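Local coordinates for general secretion pathway protein D (Pseudomonas aeruginosa, PDB 4E9J) that forms, as a 15-subunit cylinder, the outer-membrane channel of the type II secretion system that exports proteins such as elastase, this fragment being its periplasmic N0-N1-N2 part, at residues E33-I38 / E44-D49; Y139-A144 / A150-D155. All coordinates share one frame; numbering follows the deposited sequence.

Contact 1 (E33-I38 / E44-D49); sequences EFIDQI and ETFVVD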
# COMPACT_ATOMS: atom_id res chain seq x y z
N GLU A 33 -4.27 -18.20 22.54
CA GLU A 33 -3.17 -19.17 22.62
C GLU A 33 -2.01 -18.66 21.79
O GLU A 33 -0.87 -18.66 22.25
CB GLU A 33 -3.61 -20.57 22.12
CG GLU A 33 -2.45 -21.56 22.06
CD GLU A 33 -2.86 -23.01 21.90
OE1 GLU A 33 -3.76 -23.45 22.65
OE2 GLU A 33 -2.29 -23.71 21.03
N PHE A 34 -2.30 -18.17 20.58
CA PHE A 34 -1.25 -17.61 19.73
C PHE A 34 -0.53 -16.45 20.44
O PHE A 34 0.69 -16.38 20.40
CB PHE A 34 -1.80 -17.19 18.37
CG PHE A 34 -0.78 -16.51 17.50
CD1 PHE A 34 0.29 -17.23 16.96
CD2 PHE A 34 -0.84 -15.14 17.27
CE1 PHE A 34 1.26 -16.59 16.18
CE2 PHE A 34 0.13 -14.51 16.50
CZ PHE A 34 1.16 -15.23 15.94
N ILE A 35 -1.28 -15.58 21.13
CA ILE A 35 -0.69 -14.44 21.88
C ILE A 35 0.24 -14.94 23.00
O ILE A 35 1.34 -14.42 23.16
CB ILE A 35 -1.82 -13.52 22.42
CG1 ILE A 35 -2.52 -12.79 21.25
CG2 ILE A 35 -1.26 -12.51 23.43
CD1 ILE A 35 -4.01 -12.28 21.59
N ASP A 36 -0.22 -15.95 23.77
CA ASP A 36 0.57 -16.58 24.84
C ASP A 36 1.86 -17.19 24.28
O ASP A 36 2.92 -17.03 24.89
CB ASP A 36 -0.22 -17.69 25.55
CG ASP A 36 -1.32 -17.23 26.47
OD1 ASP A 36 -1.28 -16.06 26.90
OD2 ASP A 36 -2.18 -18.06 26.83
N GLN A 37 1.78 -17.87 23.13
CA GLN A 37 2.99 -18.44 22.52
C GLN A 37 3.97 -17.33 22.13
O GLN A 37 5.18 -17.49 22.29
CB GLN A 37 2.65 -19.28 21.29
CG GLN A 37 1.98 -20.62 21.59
CD GLN A 37 2.80 -21.55 22.44
OE1 GLN A 37 2.30 -22.13 23.40
NE2 GLN A 37 4.09 -21.74 22.12
N ILE A 38 3.45 -16.20 21.59
CA ILE A 38 4.34 -15.10 21.19
C ILE A 38 5.01 -14.53 22.45
O ILE A 38 6.17 -14.12 22.39
CB ILE A 38 3.58 -14.01 20.36
CG1 ILE A 38 3.20 -14.55 18.95
CG2 ILE A 38 4.43 -12.73 20.21
CD1 ILE A 38 4.36 -14.74 17.95
N GLU A 44 7.71 -10.77 25.82
CA GLU A 44 6.86 -9.59 25.92
C GLU A 44 5.57 -10.03 26.60
O GLU A 44 5.02 -11.07 26.25
CB GLU A 44 6.57 -9.01 24.51
N THR A 45 5.10 -9.26 27.58
CA THR A 45 3.86 -9.54 28.29
C THR A 45 2.76 -8.61 27.72
O THR A 45 2.98 -7.41 27.59
CB THR A 45 4.06 -9.32 29.79
OG1 THR A 45 5.23 -10.03 30.22
CG2 THR A 45 2.86 -9.78 30.61
N PHE A 46 1.60 -9.18 27.39
CA PHE A 46 0.47 -8.43 26.86
C PHE A 46 -0.76 -8.58 27.77
O PHE A 46 -0.99 -9.65 28.30
CB PHE A 46 0.06 -8.97 25.48
CG PHE A 46 1.16 -9.01 24.45
CD1 PHE A 46 1.64 -7.84 23.87
CD2 PHE A 46 1.72 -10.21 24.07
CE1 PHE A 46 2.67 -7.89 22.92
CE2 PHE A 46 2.74 -10.25 23.12
CZ PHE A 46 3.23 -9.09 22.57
N VAL A 47 -1.59 -7.54 27.90
CA VAL A 47 -2.91 -7.65 28.54
C VAL A 47 -3.86 -7.72 27.35
O VAL A 47 -3.76 -6.89 26.47
CB VAL A 47 -3.27 -6.49 29.50
CG1 VAL A 47 -4.72 -6.62 29.97
CG2 VAL A 47 -2.34 -6.47 30.69
N VAL A 48 -4.70 -8.74 27.27
CA VAL A 48 -5.59 -8.92 26.13
C VAL A 48 -6.97 -8.37 26.48
O VAL A 48 -7.59 -8.91 27.38
CB VAL A 48 -5.62 -10.41 25.74
CG1 VAL A 48 -6.60 -10.67 24.62
CG2 VAL A 48 -4.23 -10.88 25.34
N ASP A 49 -7.44 -7.29 25.77
CA ASP A 49 -8.76 -6.69 26.04
C ASP A 49 -9.84 -7.79 26.01
O ASP A 49 -9.78 -8.67 25.14
CB ASP A 49 -9.06 -5.60 24.99
CG ASP A 49 -10.38 -4.89 25.16
OD1 ASP A 49 -11.39 -5.40 24.67
OD2 ASP A 49 -10.39 -3.78 25.71

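Contact 2 (Y139-A144 / A150-D155); sequences YGHLAA and ALIISD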
# COMPACT_ATOMS: atom_id res chain seq x y z
N TYR A 139 -10.56 -8.67 2.83
CA TYR A 139 -10.45 -9.18 4.22
C TYR A 139 -9.06 -9.67 4.52
O TYR A 139 -8.73 -9.86 5.68
CB TYR A 139 -11.41 -10.34 4.52
CG TYR A 139 -11.18 -11.61 3.72
CD1 TYR A 139 -10.27 -12.58 4.14
CD2 TYR A 139 -11.98 -11.91 2.63
CE1 TYR A 139 -10.10 -13.76 3.42
CE2 TYR A 139 -11.81 -13.08 1.91
CZ TYR A 139 -10.88 -14.01 2.31
OH TYR A 139 -10.77 -15.17 1.57
N GLY A 140 -8.28 -10.00 3.48
CA GLY A 140 -6.97 -10.58 3.68
C GLY A 140 -5.90 -9.60 4.09
O GLY A 140 -6.16 -8.43 4.37
N HIS A 141 -4.68 -10.10 4.12
CA HIS A 141 -3.53 -9.33 4.54
C HIS A 141 -2.35 -9.70 3.69
O HIS A 141 -2.20 -10.86 3.33
CB HIS A 141 -3.21 -9.65 6.01
CG HIS A 141 -2.08 -8.87 6.60
ND1 HIS A 141 -2.25 -7.61 7.11
CD2 HIS A 141 -0.79 -9.23 6.76
CE1 HIS A 141 -1.06 -7.23 7.55
NE2 HIS A 141 -0.16 -8.18 7.38
N LEU A 142 -1.51 -8.73 3.39
CA LEU A 142 -0.29 -9.00 2.65
C LEU A 142 0.77 -8.06 3.20
O LEU A 142 0.55 -6.86 3.23
CB LEU A 142 -0.49 -8.82 1.14
CG LEU A 142 0.75 -9.03 0.26
CD1 LEU A 142 1.28 -10.46 0.36
CD2 LEU A 142 0.42 -8.71 -1.21
N ALA A 143 1.90 -8.62 3.68
CA ALA A 143 3.02 -7.85 4.22
C ALA A 143 4.34 -8.48 3.80
O ALA A 143 4.40 -9.69 3.61
CB ALA A 143 2.94 -7.80 5.74
N ALA A 144 5.39 -7.65 3.65
CA ALA A 144 6.73 -8.11 3.33
C ALA A 144 7.55 -8.32 4.60
O ALA A 144 7.38 -7.59 5.58
CB ALA A 144 7.44 -7.08 2.45
N ALA A 150 10.64 -12.98 2.57
CA ALA A 150 9.39 -13.68 2.66
C ALA A 150 8.22 -12.72 2.63
O ALA A 150 8.36 -11.52 2.90
CB ALA A 150 9.36 -14.51 3.95
N LEU A 151 7.05 -13.26 2.29
CA LEU A 151 5.77 -12.56 2.25
C LEU A 151 4.90 -13.17 3.34
O LEU A 151 4.92 -14.38 3.49
CB LEU A 151 5.06 -12.84 0.91
CG LEU A 151 5.65 -12.22 -0.33
CD1 LEU A 151 5.01 -12.80 -1.59
CD2 LEU A 151 5.47 -10.71 -0.32
N ILE A 152 4.08 -12.37 4.01
CA ILE A 152 3.08 -12.87 4.96
C ILE A 152 1.76 -12.63 4.26
O ILE A 152 1.46 -11.49 3.95
CB ILE A 152 3.08 -12.18 6.32
CG1 ILE A 152 4.35 -12.45 7.08
CG2 ILE A 152 1.84 -12.67 7.15
CD1 ILE A 152 4.64 -11.45 8.15
N ILE A 153 0.97 -13.70 4.02
CA ILE A 153 -0.36 -13.60 3.41
C ILE A 153 -1.42 -14.17 4.35
O ILE A 153 -1.23 -15.25 4.88
CB ILE A 153 -0.39 -14.41 2.08
CG1 ILE A 153 0.76 -13.95 1.15
CG2 ILE A 153 -1.79 -14.32 1.40
CD1 ILE A 153 0.47 -13.95 -0.42
N SER A 154 -2.58 -13.50 4.46
CA SER A 154 -3.73 -14.01 5.20
C SER A 154 -4.90 -14.25 4.25
O SER A 154 -5.29 -13.34 3.55
CB SER A 154 -4.17 -13.08 6.32
OG SER A 154 -3.14 -12.97 7.29
N ASP A 155 -5.43 -15.48 4.23
CA ASP A 155 -6.56 -15.88 3.37
C ASP A 155 -7.05 -17.30 3.75
O ASP A 155 -6.51 -17.90 4.69
CB ASP A 155 -6.12 -15.88 1.88
CG ASP A 155 -7.19 -15.50 0.89
OD1 ASP A 155 -8.38 -15.70 1.20
OD2 ASP A 155 -6.84 -15.14 -0.25

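Contact 1 (E33-I38 / E44-D49)
Ile35 and Ile38 of helix 31-42 meet Phe46 and Val48 of strand 46-48 in a helix-turn-strand unit of the N0 domain. The chain leaves the helix, turns, and comes back almost antiparallel to it, the axes of 33-38 and 46-48 lying 10.1 Å apart at 172°, a gap filled by side chains from both segments.

Everything that crosses is apolar; no hydrogen bond links the two segments. Ile35 does most of the work. Its CG2 stands opposite the backbone N (chi1 of CG1 -68°), which turns that methyl to the strand, where it lies 3.8 Å from Phe46 CD2. The two side chains pass at a slant, with the methyl neither over the ring face nor at its edge. Toward Val48 the same branch meets the valine tip to tip, CG2 to CG2 at 3.9 Å, and Ile35 CD1 also reaches Val48 CG2, at 4.0 Å. Ile38 comes to Phe46 differently: its CG2 sits near the ring plane, at the edge.

Polar bonds hold the turn rather than this apolar interface. Ser39 OG bonds to the carbonyl oxygens of both Ile35 and Glu44, and Thr42 OG1 bonds to Ile38 O and Glu44 N, so the end of the helix and the start of the returning chain share the same two hydroxyls. Beyond the contact, Phe46 stacks on Phe73 of helix 66-79, and Val47 pairs through its backbone with strand 91-95, placing these side chains between the helices and the three-stranded sheet.

Within the helix, the other branch of Ile38 goes to Phe34, with CG1 3.7 Å above one face of its ring, offset toward the rim.

Contact 2 (Y139-A144 / A150-D155)
Tyr139 holds CG in the crowded position between its backbone N and carbonyl carbon (chi1 63°), which swings the ring across to Asp155; His141 and Leu142, with CG opposite the backbone N, extend from the two faces of the hairpin 141-145/150-155 of the N1 domain. The hydrogen-bonded pairs are His141 with Ser154 and Ala143 with Ile152. Around the second, Ile152 N reaches Ala143 O at 2.7 Å in a nearly straight bond (176°), and Ala143 N returns to Ile152 O at 2.9 Å. Around the first, Ser154 N bonds to His141 O, whereas His141 N to Ser154 O is weak at 3.3 Å.

On one face Leu142 and Ile153 run alongside each other in the same direction, with Leu142 CD1 3.6 Å from Ile153 CG1; Ile132 of helix 125-132 covers both. The other face carries His141, Ala143, Ile152 and Ser154 and turns to helix 66-79, where His141 NE2 bonds to Ser75 OG; Ser154 OG is held by both Thr79 OG1 and Thr115 OG1 of strand 114-119.

At the open end of the hairpin, Tyr139 OH donates to Asp155 OD1, the planes 79° apart; the modelled 2.5 Å is too short to over-read. A phenol and a carboxylate thus link the approach to strand 141-145 with the last residue of 150-155.

Contact 1 lies in N0 and contact 2 in N1, in series along the chain, with centres 21 Å apart and nearest atoms about 9 Å apart, so they do not touch. Helix 66-79 stands between them and meets both: Val69, Phe73, Val76 and Met77 face the side chains of 33-38, while Ser75, Ser78 and Thr79 face the hairpin. Its apolar side thus serves contact 1 and its hydroxyl-bearing side contact 2. Contact 2 is more extensive, burying 497 Å² against 212 Å², and relies on backbone bonds where contact 1 has none across it. The N0-N1 junction here is helix 66-79 lying on the His141/Ala143/Ile152/Ser154 face, with contact 1 behind that helix.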